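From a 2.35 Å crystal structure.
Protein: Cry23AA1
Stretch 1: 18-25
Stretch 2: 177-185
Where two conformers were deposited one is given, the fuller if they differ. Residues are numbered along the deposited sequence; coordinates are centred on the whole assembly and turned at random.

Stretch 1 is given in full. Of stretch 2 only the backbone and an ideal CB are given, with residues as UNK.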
# COMPACT_ATOMS: atom_id res chain seq x y z
N TYR A 18 11.86 -1.05 49.71
CA TYR A 18 11.87 -1.71 51.01
C TYR A 18 13.15 -2.46 51.28
O TYR A 18 13.33 -2.97 52.39
CB TYR A 18 10.65 -2.68 51.16
CG TYR A 18 9.36 -1.90 51.16
CD1 TYR A 18 9.05 -1.07 52.22
CD2 TYR A 18 8.51 -1.90 50.06
CE1 TYR A 18 7.92 -0.29 52.22
CE2 TYR A 18 7.37 -1.11 50.06
CZ TYR A 18 7.07 -0.32 51.16
OH TYR A 18 5.96 0.50 51.18
N GLY A 19 14.01 -2.61 50.28
CA GLY A 19 15.22 -3.46 50.48
C GLY A 19 14.88 -4.93 50.50
O GLY A 19 15.71 -5.75 50.85
N ALA A 20 13.66 -5.32 50.09
CA ALA A 20 13.32 -6.76 49.99
C ALA A 20 14.28 -7.43 49.03
O ALA A 20 14.73 -6.80 48.12
CB ALA A 20 11.86 -6.95 49.50
N THR A 21 14.61 -8.70 49.24
CA THR A 21 15.48 -9.44 48.33
C THR A 21 14.71 -10.52 47.61
O THR A 21 15.22 -11.11 46.69
CB THR A 21 16.66 -10.17 49.07
OG1 THR A 21 16.16 -10.89 50.21
CG2 THR A 21 17.73 -9.15 49.48
N THR A 22 13.48 -10.76 48.06
CA THR A 22 12.60 -11.76 47.54
C THR A 22 11.22 -11.05 47.60
O THR A 22 10.93 -10.38 48.63
CB THR A 22 12.74 -13.02 48.41
OG1 THR A 22 13.69 -13.90 47.81
CG2 THR A 22 11.56 -13.76 48.50
N VAL A 23 10.41 -11.13 46.52
CA VAL A 23 9.11 -10.48 46.45
C VAL A 23 8.04 -11.40 45.87
O VAL A 23 8.27 -12.14 44.87
CB VAL A 23 9.12 -9.27 45.55
CG1 VAL A 23 7.69 -8.68 45.38
CG2 VAL A 23 10.13 -8.23 45.97
N LYS A 24 6.87 -11.39 46.50
CA LYS A 24 5.76 -12.09 45.97
C LYS A 24 4.56 -11.15 45.89
O LYS A 24 4.18 -10.53 46.96
CB LYS A 24 5.45 -13.27 46.85
CG LYS A 24 4.79 -14.38 46.11
CD LYS A 24 3.32 -14.36 46.35
CE LYS A 24 2.93 -15.52 47.28
NZ LYS A 24 1.74 -16.22 46.68
N SER A 25 4.03 -10.97 44.66
CA SER A 25 2.81 -10.16 44.41
C SER A 25 1.61 -10.97 43.94
O SER A 25 1.76 -12.00 43.35
CB SER A 25 3.05 -8.99 43.41
OG SER A 25 3.72 -9.36 42.18
N UNK A 177 7.18 -8.45 50.63
CA UNK A 177 8.64 -8.39 50.53
C UNK A 177 9.30 -9.16 51.66
O UNK A 177 8.86 -9.09 52.78
CB UNK A 177 9.12 -6.94 50.54
N UNK A 178 10.35 -9.89 51.36
CA UNK A 178 11.09 -10.64 52.34
C UNK A 178 12.54 -10.29 52.23
O UNK A 178 13.00 -9.92 51.15
CB UNK A 178 10.88 -12.15 52.17
N UNK A 179 13.21 -10.38 53.38
CA UNK A 179 14.65 -10.11 53.55
C UNK A 179 15.19 -11.02 54.67
O UNK A 179 14.56 -11.11 55.73
CB UNK A 179 14.90 -8.64 53.88
N UNK A 180 16.31 -11.69 54.46
CA UNK A 180 16.98 -12.47 55.56
C UNK A 180 16.04 -13.42 56.31
O UNK A 180 16.01 -13.42 57.57
CB UNK A 180 17.60 -11.51 56.57
N UNK A 181 15.29 -14.22 55.57
CA UNK A 181 14.45 -15.27 56.15
C UNK A 181 13.13 -14.77 56.74
O UNK A 181 12.43 -15.55 57.39
CB UNK A 181 15.24 -16.00 57.24
N UNK A 182 12.80 -13.49 56.55
CA UNK A 182 11.59 -12.89 57.15
C UNK A 182 10.81 -11.97 56.20
O UNK A 182 11.41 -11.27 55.34
CB UNK A 182 11.98 -12.09 58.40
N UNK A 183 9.50 -11.91 56.41
CA UNK A 183 8.60 -11.03 55.69
C UNK A 183 8.74 -9.69 56.32
O UNK A 183 8.47 -9.61 57.50
CB UNK A 183 7.15 -11.52 55.71
N UNK A 184 9.07 -8.64 55.57
CA UNK A 184 9.29 -7.30 56.13
C UNK A 184 8.28 -6.32 55.57
O UNK A 184 8.25 -5.16 55.94
CB UNK A 184 10.71 -6.81 55.84
N UNK A 185 7.47 -6.74 54.60
CA UNK A 185 6.50 -5.79 53.96
C UNK A 185 5.29 -6.52 53.43
O UNK A 185 5.43 -7.59 52.83
CB UNK A 185 7.16 -5.02 52.82

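Position 177 lies on a strand that runs antiparallel to Thr22-Ser25 and pairs with Val23 as a non-hydrogen-bonded pair. Its phi/psi of -106/139 is ordinary for a strand and suits most residues other than proline, so the constraint is steric: an ideal CB here stands 2.9 Å from the CB of Ala20, a clash. With the backbones held as they are, the site calls for no side chain at all. The residue is Gly177. Its CA comes 3.7 Å from Ala20 CB, and the same CA makes a CA-H...O contact of 3.6 Å with Thr22 O.

Position 178 is where the backbones are joined. Its N donates to Thr22 O at 2.8 Å, and its O accepts from Thr21 N at 2.8 Å and from Thr22 N at 3.2 Å, bonds that any residue with a free amide could make. The CB leaves on the sheet face that carries the Thr22 side chain, where stretch 1 offers a methyl and, further along, the aliphatic start of Lys24. A long, flat or branched side chain that can lie across the strand would suit: tyrosine, phenylalanine, leucine or isoleucine. It is Tyr178, with chi1 m, and it has the largest area covered by the partner of any residue here. Its CD2 meets Thr22 CG2 at 3.6 Å, while Lys24 CB sits at the ring edge, 4.3 Å from CE2.

At 179 the CB points sideways, past the turn made by stretch 1, whose carbonyls at Tyr18 and Gly19 are the nearby attraction. A long donor, lysine or arginine, could reach them; a shorter polar residue would also be tolerated. The deposited Arg179 extends with chi1 and chi2 both t, bringing NH1 to 3.1 Å from Tyr18 O and laying a guanidinium face over Gly19 O, 3.5 Å from CZ. Gly19 itself has positive phi, and a CB there would fall 2.4 Å from Arg179 NH2.

Position 180 has positive phi and begins the central pair of a type I' turn, with its CB pointing away from stretch 1; asparagine, aspartate or glycine would fit. It is Asp180. Position 181, at phi 79, favours glycine by its backbone alone, and Gly181 is what is found. At 182 nothing of stretch 1 is within reach, so the choice is wide; it is Ala182, whose N and O both bond to the backbone of Arg179. At 183 the CB points away and stretch 1 sets no demand; Leu183 makes no contact with it.

Position 184 turns its CB toward stretch 1, but leaves a gap: nothing there lies within 5.5 Å of the ideal CB. A longer apolar chain, such as isoleucine, leucine or methionine, could bridge it. Ile184 does so through CD1, 3.5 Å from Tyr18 O and 4.2 Å from Ala20 CB.

At 185 the ideal CB already lies 4.2 Å from Tyr18 CG, so a small apolar residue suffices. Ala185 places its CB over one face of the Tyr18 ring, 4.1 Å from CG.

Stretch 2 (177-185) GYRDGALIA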
# COMPACT_ATOMS: atom_id res chain seq x y z
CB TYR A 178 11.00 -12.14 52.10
CG TYR A 178 9.61 -12.64 51.94
CD1 TYR A 178 8.92 -13.22 53.00
CD2 TYR A 178 8.96 -12.52 50.68
CE1 TYR A 178 7.58 -13.70 52.81
CE2 TYR A 178 7.68 -12.94 50.49
CZ TYR A 178 6.98 -13.54 51.54
OH TYR A 178 5.72 -13.98 51.24
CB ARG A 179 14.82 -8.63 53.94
CG ARG A 179 16.20 -8.01 53.70
CD ARG A 179 16.41 -6.88 54.67
NE ARG A 179 17.20 -5.78 54.15
CZ ARG A 179 16.74 -4.55 53.96
NH1 ARG A 179 15.45 -4.26 54.23
NH2 ARG A 179 17.57 -3.60 53.49
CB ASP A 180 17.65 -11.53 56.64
CG ASP A 180 18.69 -10.57 56.04
OD1 ASP A 180 18.67 -9.37 56.44
OD2 ASP A 180 19.51 -11.01 55.19
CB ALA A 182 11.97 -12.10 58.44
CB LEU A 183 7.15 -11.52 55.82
CG LEU A 183 6.08 -10.65 55.16
CD1 LEU A 183 5.05 -11.43 54.34
CD2 LEU A 183 5.36 -9.78 56.13
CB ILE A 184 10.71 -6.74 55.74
CG1 ILE A 184 10.89 -6.78 54.20
CG2 ILE A 184 11.81 -7.59 56.43
CD1 ILE A 184 12.03 -5.96 53.58
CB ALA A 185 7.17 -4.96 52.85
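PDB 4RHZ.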